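Local coordinates for sugar fermentation stimulation protein homolog (PDB 4DA2) that probably binds DNA and, with an OB fold joined to a PD-(D/E)xK nuclease-like domain, holds calcium ions at a carboxylate-lined metal site, at residues A[87-92]-A[106-111]; A[118-121]-A[126-129]. The protein carries 1 engineered substitution. All blocks are in the same frame, centred on the assembly; numbering follows the deposited sequence.

Contact 1 (A[87-92]-A[106-111]). With CA (calcium ion), chain D.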
ATOM      1  N   ALA A  87      -2.454  -6.414   5.661  1.00 14.63           N
ATOM      2  CA  ALA A  87      -1.752  -7.482   4.915  1.00 16.78           C
ATOM      3  C   ALA A  87      -0.268  -7.499   5.320  1.00 14.29           C
ATOM      4  O   ALA A  87       0.293  -8.554   5.646  1.00 15.61           O
ATOM      5  CB  ALA A  87      -1.885  -7.271   3.432  1.00 13.78           C
ATOM      6  N   PHE A  88       0.361  -6.329   5.307  1.00 13.29           N
ATOM      7  CA  PHE A  88       1.732  -6.217   5.829  1.00 13.28           C
ATOM      8  C   PHE A  88       1.882  -6.760   7.268  1.00 15.17           C
ATOM      9  O   PHE A  88       2.803  -7.518   7.559  1.00 11.72           O
ATOM     10  CB  PHE A  88       2.285  -4.772   5.706  1.00  9.35           C
ATOM     11  CG  PHE A  88       3.730  -4.664   6.109  1.00  9.56           C
ATOM     12  CD1 PHE A  88       4.727  -5.233   5.316  1.00 13.36           C
ATOM     13  CD2 PHE A  88       4.092  -4.021   7.280  1.00 12.27           C
ATOM     14  CE1 PHE A  88       6.048  -5.156   5.684  1.00 19.11           C
ATOM     15  CE2 PHE A  88       5.420  -3.979   7.669  1.00 14.23           C
ATOM     16  CZ  PHE A  88       6.398  -4.533   6.859  1.00 15.33           C
ATOM     17  N   GLU A  89       0.990  -6.350   8.163  1.00 13.74           N
ATOM     18  CA  GLU A  89       0.955  -6.836   9.537  1.00 17.60           C
ATOM     19  C   GLU A  89       0.834  -8.374   9.624  1.00 14.75           C
ATOM     20  O   GLU A  89       1.425  -8.982  10.504  1.00 14.27           O
ATOM     21  CB  GLU A  89      -0.161  -6.130  10.329  1.00 17.89           C
ATOM     22  CG  GLU A  89       0.171  -4.642  10.561  1.00 12.64           C
ATOM     23  CD  GLU A  89      -1.018  -3.747  10.865  1.00 45.89           C
ATOM     24  OE1 GLU A  89      -2.038  -4.242  11.360  1.00 37.91           O
ATOM     25  OE2 GLU A  89      -0.927  -2.526  10.606  1.00 33.62           O
ATOM     26  N   LYS A  90       0.103  -8.990   8.697  1.00 17.86           N
ATOM     27  CA  LYS A  90       0.014 -10.445   8.668  1.00 19.81           C
ATOM     28  C   LYS A  90       1.338 -11.057   8.251  1.00 14.36           C
ATOM     29  O   LYS A  90       1.778 -12.067   8.820  1.00 21.12           O
ATOM     30  CB  LYS A  90      -1.127 -10.893   7.746  1.00 24.19           C
ATOM     31  CG  LYS A  90      -2.493 -10.569   8.333  1.00 22.71           C
ATOM     32  CD  LYS A  90      -2.846 -11.614   9.386  1.00 37.31           C
ATOM     33  CE  LYS A  90      -4.080 -11.210  10.107  1.00 26.04           C
ATOM     34  NZ  LYS A  90      -4.556 -12.275  11.029  1.00 48.10           N
ATOM     35  N   ILE A  91       1.965 -10.457   7.236  1.00 11.61           N
ATOM     36  CA  ILE A  91       3.317 -10.852   6.828  1.00 16.74           C
ATOM     37  C   ILE A  91       4.304 -10.813   8.012  1.00 22.58           C
ATOM     38  O   ILE A  91       5.080 -11.770   8.228  1.00 17.16           O
ATOM     39  CB  ILE A  91       3.795 -10.012   5.631  1.00 14.02           C
ATOM     40  CG1 ILE A  91       2.993 -10.406   4.384  1.00 18.06           C
ATOM     41  CG2 ILE A  91       5.311 -10.164   5.400  1.00 14.73           C
ATOM     42  CD1 ILE A  91       3.214  -9.486   3.213  1.00 14.18           C
ATOM     43  N   ILE A  92       4.256  -9.735   8.797  1.00 15.87           N
ATOM     44  CA  ILE A  92       5.098  -9.625  10.008  1.00 14.51           C
ATOM     45  C   ILE A  92       4.748 -10.709  11.051  1.00 16.51           C
ATOM     46  O   ILE A  92       5.643 -11.383  11.615  1.00 20.82           O
ATOM     47  CB  ILE A  92       5.061  -8.193  10.624  1.00 14.27           C
ATOM     48  CG1 ILE A  92       5.628  -7.142   9.642  1.00 14.57           C
ATOM     49  CG2 ILE A  92       5.797  -8.111  12.001  1.00 17.65           C
ATOM     50  CD1 ILE A  92       7.074  -7.375   9.141  1.00 20.15           C
ATOM     51  N   ILE A 106       5.893  -2.917  17.627  1.00 26.40           N
ATOM     52  CA  ILE A 106       5.725  -2.421  18.991  1.00 22.82           C
ATOM     53  C   ILE A 106       5.085  -1.034  19.030  1.00 27.10           C
ATOM     54  O   ILE A 106       4.518  -0.636  20.056  1.00 23.18           O
ATOM     55  CB  ILE A 106       7.056  -2.445  19.801  1.00 28.37           C
ATOM     56  CG1 ILE A 106       8.125  -1.533  19.167  1.00 26.82           C
ATOM     57  CG2 ILE A 106       7.567  -3.875  19.946  1.00 24.71           C
ATOM     58  CD1 ILE A 106       9.308  -1.208  20.083  1.00 26.10           C
ATOM     59  N   LYS A 107       5.163  -0.289  17.922  1.00 20.57           N
ATOM     60  CA  LYS A 107       4.504   1.024  17.849  1.00 28.61           C
ATOM     61  C   LYS A 107       3.988   1.239  16.450  1.00 33.81           C
ATOM     62  O   LYS A 107       4.678   0.912  15.483  1.00 19.33           O
ATOM     63  CB  LYS A 107       5.460   2.177  18.151  1.00 21.27           C
ATOM     64  CG  LYS A 107       5.826   2.395  19.611  1.00 55.14           C
ATOM     65  CD  LYS A 107       6.801   3.566  19.760  1.00 33.86           C
ATOM     66  CE  LYS A 107       7.156   3.815  21.225  1.00 47.06           C
ATOM     67  NZ  LYS A 107       8.247   4.818  21.363  1.00 47.76           N
ATOM     68  N   ARG A 108       2.782   1.792  16.363  1.00 17.99           N
ATOM     69  CA  ARG A 108       2.191   2.220  15.080  1.00 24.99           C
ATOM     70  C   ARG A 108       2.200   3.744  15.021  1.00 24.34           C
ATOM     71  O   ARG A 108       1.941   4.416  16.015  1.00 20.46           O
ATOM     72  CB  ARG A 108       0.777   1.679  14.897  1.00 25.94           C
ATOM     73  CG  ARG A 108       0.720   0.161  14.676  1.00 18.32           C
ATOM     74  CD  ARG A 108      -0.664  -0.410  14.938  1.00 30.99           C
ATOM     75  NE  ARG A 108      -0.598  -1.874  15.004  1.00 33.91           N
ATOM     76  CZ  ARG A 108      -1.652  -2.683  14.955  1.00 72.40           C
ATOM     77  NH1 ARG A 108      -2.878  -2.188  14.833  1.00134.46           N
ATOM     78  NH2 ARG A 108      -1.480  -3.996  15.023  1.00252.83           N
ATOM     79  N   GLU A 109       2.516   4.278  13.852  1.00 16.87           N
ATOM     80  CA  GLU A 109       2.641   5.742  13.640  1.00 16.75           C
ATOM     81  C   GLU A 109       3.501   6.546  14.626  1.00 16.41           C
ATOM     82  O   GLU A 109       3.089   7.643  15.034  1.00 21.64           O
ATOM     83  CB  GLU A 109       1.247   6.391  13.539  1.00 18.93           C
ATOM     84  CG  GLU A 109       0.342   5.738  12.522  1.00 18.06           C
ATOM     85  CD  GLU A 109       0.811   5.972  11.102  1.00 25.84           C
ATOM     86  OE1 GLU A 109       1.099   7.130  10.743  1.00 25.35           O
ATOM     87  OE2 GLU A 109       0.885   5.000  10.325  1.00 29.75           O
ATOM     88  N   PRO A 110       4.694   6.035  15.010  1.00 15.26           N
ATOM     89  CA  PRO A 110       5.539   6.830  15.893  1.00 18.60           C
ATOM     90  C   PRO A 110       6.022   8.097  15.200  1.00 18.37           C
ATOM     91  O   PRO A 110       6.238   8.110  13.974  1.00 17.61           O
ATOM     92  CB  PRO A 110       6.739   5.912  16.143  1.00 23.08           C
ATOM     93  CG  PRO A 110       6.773   5.011  14.966  1.00 18.61           C
ATOM     94  CD  PRO A 110       5.345   4.750  14.672  1.00 21.02           C
ATOM     95  N   ARG A 111       6.173   9.162  15.979  1.00 21.78           N
ATOM     96  CA  ARG A 111       6.773  10.376  15.471  1.00 19.35           C
ATOM     97  C   ARG A 111       8.257  10.161  15.156  1.00 17.99           C
ATOM     98  O   ARG A 111       8.985   9.558  15.941  1.00 17.86           O
ATOM     99  CB  ARG A 111       6.644  11.509  16.489  1.00 20.20           C
ATOM    100  CG  ARG A 111       5.274  12.118  16.620  1.00 25.43           C
ATOM    101  CD  ARG A 111       5.384  13.311  17.566  1.00 37.33           C
ATOM    102  NE  ARG A 111       4.165  14.111  17.673  1.00 37.79           N
ATOM    103  CZ  ARG A 111       3.814  15.083  16.834  1.00 42.99           C
ATOM    104  NH1 ARG A 111       4.575  15.383  15.785  1.00 30.75           N
ATOM    105  NH2 ARG A 111       2.688  15.752  17.041  1.00 37.85           N
TER
HETATM  106 CA    CA D 302       1.423   6.314   8.233  1.00 18.54          CA
HETATM  107  O   HOH W   1       1.117   6.473   5.833  1.00 29.13           O
HETATM  108  O   HOH W   2       1.166   8.894   8.120  1.00 32.24           O
HETATM  109  O   HOH W   3       3.725   7.222   7.960  1.00 19.31           O
HETATM  110  O   HOH W   4      -0.518   5.669   8.035  1.00 31.98           O
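E89 and R108 meet on the surface of the PD-(D/E)xK domain, where helix 81-93 faces the end of strand 104-108; with only 74 Å² buried and 10.7 Å between their CA atoms, charge rather than packing joins the two segments. R108 spans most of the gap. From CB its chain sets out toward the helix, CG lying anti to the carbonyl carbon (chi1 -70°), and CG, CD and NE run on almost fully extended without meeting the helix. CZ is 3.9 Å from E89 OE1, and NH2 comes nearest, at 3.7 Å from the same oxygen. That oxygen sits over one face of the guanidinium, toward its rim, and the carboxylate is stacked on the group with the two planes 27° apart. Since no N-H points at OE1, the long salt bridge is electrostatic alone. Arginine suits the place by its reach and by a charge spread over a flat group; glutamate brings a short, extended arm with two oxygens, whose OE2 is hydrogen-bonded to the hydroxyl of Y119.

Just beyond R108 the strand ends, and E109 takes up a left-handed backbone conformation as the chain leaves it. Its side chain bends at chi2 and presents both carboxylate oxygens to one calcium ion, a site completed by D118 and four waters: OE2 lies 2.5 Å from the metal and OE1 2.7 Å.

Contact 2 (A[118-121]-A[126-129]); sequences DYLI and GEIF. Engineered in segment 118-121: I121 (natural residue Leu). With CA (calcium ion), chain C; CA (calcium ion), chain D.
L120 lays its CD1 methyl squarely over the face of the F129 ring, 3.6 Å from the centroid and 9° off the normal, a CH-pi contact between the opposed partners of a non-hydrogen-bonded pair. With CG anti to the backbone N (chi1 179°), the leucine branch leans across to the neighbouring strand, where a flat aromatic ring can receive a methyl. I121, an engineered replacement of the natural leucine, packs on the other face of the sheet, its CB 3.7 Å from I128 CG2; the two side chains lie side by side. This is the antiparallel beta hairpin of strands 115-122 and 127-139, and I121 with I128 forms a hydrogen-bonded pair: I121 N donates to I128 O and I128 N to I121 O, each 2.8 Å and nearly straight. Were F129 an alanine, L120 CD1 would probably lose the ring it rests on, and a gap would be likely beside P110.

Toward the turn the packing thins. E127 is exposed, and its carboxylate merely skirts L120, OE1 being 3.9 Å from CD2, a fitting spot for a charged end. At the far end D118 bridges two calcium ions, OD1 binding one at 2.3 Å and OD2 the other at 2.4 Å.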
ATOM      1  N   ASP A 118       5.139   4.577   9.562  1.00 14.36           N
ATOM      2  CA  ASP A 118       4.115   3.582   9.854  1.00 15.04           C
ATOM      3  C   ASP A 118       4.372   2.728  11.076  1.00 10.43           C
ATOM      4  O   ASP A 118       3.460   2.563  11.907  1.00 12.59           O
ATOM      5  CB  ASP A 118       3.890   2.654   8.661  1.00 18.46           C
ATOM      6  CG  ASP A 118       3.238   3.346   7.521  1.00 14.42           C
ATOM      7  OD1 ASP A 118       2.506   4.344   7.738  1.00 15.76           O
ATOM      8  OD2 ASP A 118       3.426   2.893   6.364  1.00 15.59           O
ATOM      9  N   TYR A 119       5.580   2.161  11.174  1.00 14.44           N
ATOM     10  CA  TYR A 119       5.888   1.183  12.248  1.00 15.78           C
ATOM     11  C   TYR A 119       7.247   1.346  12.887  1.00 14.15           C
ATOM     12  O   TYR A 119       8.231   1.648  12.213  1.00 14.52           O
ATOM     13  CB  TYR A 119       5.795  -0.266  11.719  1.00 15.44           C
ATOM     14  CG  TYR A 119       4.511  -0.589  10.949  1.00 16.50           C
ATOM     15  CD1 TYR A 119       3.303  -0.768  11.620  1.00 17.79           C
ATOM     16  CD2 TYR A 119       4.521  -0.728   9.566  1.00 14.90           C
ATOM     17  CE1 TYR A 119       2.126  -1.054  10.934  1.00 24.48           C
ATOM     18  CE2 TYR A 119       3.347  -1.027   8.853  1.00 13.65           C
ATOM     19  CZ  TYR A 119       2.153  -1.199   9.546  1.00 16.32           C
ATOM     20  OH  TYR A 119       0.982  -1.470   8.863  1.00 20.18           O
ATOM     21  N   LEU A 120       7.289   1.108  14.200  1.00 11.15           N
ATOM     22  CA  LEU A 120       8.523   0.752  14.874  1.00 18.25           C
ATOM     23  C   LEU A 120       8.384  -0.718  15.188  1.00 18.81           C
ATOM     24  O   LEU A 120       7.410  -1.142  15.811  1.00 19.13           O
ATOM     25  CB  LEU A 120       8.731   1.542  16.167  1.00 22.57           C
ATOM     26  CG  LEU A 120      10.016   1.164  16.903  1.00 17.26           C
ATOM     27  CD1 LEU A 120      11.237   1.434  16.028  1.00 17.40           C
ATOM     28  CD2 LEU A 120      10.132   1.909  18.249  1.00 25.27           C
ATOM     29  N   ILE A 121       9.368  -1.470  14.713  1.00 15.64           N
ATOM     30  CA  ILE A 121       9.408  -2.926  14.844  1.00 13.06           C
ATOM     31  C   ILE A 121      10.599  -3.305  15.722  1.00 18.70           C
ATOM     32  O   ILE A 121      11.687  -2.742  15.591  1.00 18.20           O
ATOM     33  CB  ILE A 121       9.458  -3.572  13.453  1.00 13.88           C
ATOM     34  CG1 ILE A 121       8.071  -3.458  12.823  1.00 15.65           C
ATOM     35  CG2 ILE A 121       9.871  -5.074  13.503  1.00 19.55           C
ATOM     36  CD1 ILE A 121       8.025  -3.794  11.347  1.00 24.94           C
ATOM     37  N   GLY A 126      17.829  -5.420  17.855  1.00 28.15           N
ATOM     38  CA  GLY A 126      17.540  -3.987  17.784  1.00 26.31           C
ATOM     39  C   GLY A 126      16.177  -3.638  17.212  1.00 23.05           C
ATOM     40  O   GLY A 126      15.325  -4.505  17.035  1.00 25.88           O
ATOM     41  N   GLU A 127      15.972  -2.351  16.945  1.00 26.97           N
ATOM     42  CA  GLU A 127      14.710  -1.856  16.407  1.00 25.05           C
ATOM     43  C   GLU A 127      14.870  -1.392  14.972  1.00 12.91           C
ATOM     44  O   GLU A 127      15.988  -1.116  14.523  1.00 20.04           O
ATOM     45  CB  GLU A 127      14.201  -0.690  17.238  1.00 22.62           C
ATOM     46  CG  GLU A 127      13.786  -1.047  18.649  1.00 35.79           C
ATOM     47  CD  GLU A 127      13.486   0.199  19.463  1.00 32.01           C
ATOM     48  OE1 GLU A 127      13.879   1.302  19.014  1.00 39.08           O
ATOM     49  OE2 GLU A 127      12.850   0.074  20.534  1.00 58.85           O
ATOM     50  N   ILE A 128      13.751  -1.345  14.244  1.00 16.11           N
ATOM     51  CA  ILE A 128      13.732  -0.843  12.872  1.00 13.50           C
ATOM     52  C   ILE A 128      12.444  -0.055  12.620  1.00 12.32           C
ATOM     53  O   ILE A 128      11.334  -0.483  12.987  1.00 17.83           O
ATOM     54  CB  ILE A 128      13.932  -1.991  11.809  1.00 15.28           C
ATOM     55  CG1 ILE A 128      13.998  -1.424  10.379  1.00 18.09           C
ATOM     56  CG2 ILE A 128      12.856  -3.084  11.964  1.00 27.41           C
ATOM     57  CD1 ILE A 128      14.361  -2.459   9.271  1.00 29.01           C
ATOM     58  N   PHE A 129      12.607   1.121  12.017  1.00 16.56           N
ATOM     59  CA  PHE A 129      11.461   1.905  11.540  1.00 15.58           C
ATOM     60  C   PHE A 129      11.098   1.455  10.132  1.00 12.04           C
ATOM     61  O   PHE A 129      11.979   1.359   9.259  1.00 15.69           O
ATOM     62  CB  PHE A 129      11.814   3.392  11.538  1.00 15.90           C
ATOM     63  CG  PHE A 129      11.904   3.982  12.903  1.00 14.78           C
ATOM     64  CD1 PHE A 129      10.742   4.384  13.575  1.00 20.39           C
ATOM     65  CD2 PHE A 129      13.142   4.078  13.554  1.00 19.27           C
ATOM     66  CE1 PHE A 129      10.823   4.947  14.881  1.00 18.86           C
ATOM     67  CE2 PHE A 129      13.234   4.621  14.855  1.00 22.21           C
ATOM     68  CZ  PHE A 129      12.072   5.043  15.518  1.00 18.65           C
TER
HETATM   69 CA    CA C 301       2.378   4.395   4.885  1.00 14.23          CA
HETATM   70 CA    CA D 302       1.423   6.314   8.233  1.00 18.54          CA
HETATM   71  O   HOH W   5       2.192   5.975   3.064  1.00 24.85           O
HETATM   72  O   HOH W   1       1.117   6.473   5.833  1.00 29.13           O
HETATM   73  O   HOH W   6       0.602   2.809   5.515  1.00 31.04           O
HETATM   74  O   HOH W   2       1.166   8.894   8.120  1.00 32.24           O
HETATM   75  O   HOH W   3       3.725   7.222   7.960  1.00 19.31           O

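From the N terminus the chain passes through the OB domain before reaching helix 81-93, and contact 1 closes the first loop, of 13 intervening residues, by bringing that helix to strand 104-108. Contact 2 then closes a much shorter one, the hairpin turn between strands 115-122 and 127-139. The loops follow in series, neither nested nor crossed. They are tied together because strands 104-108 and 115-122 are neighbours in one sheet: E109 N lies 2.8 Å from D118 O, a probable hydrogen bond, and the ring of F88 packs on that of Y119. The calcium ion shared by E109 and D118 joins them again, and E131 and T132, farther along strand 127-139, join D118 at the second calcium ion.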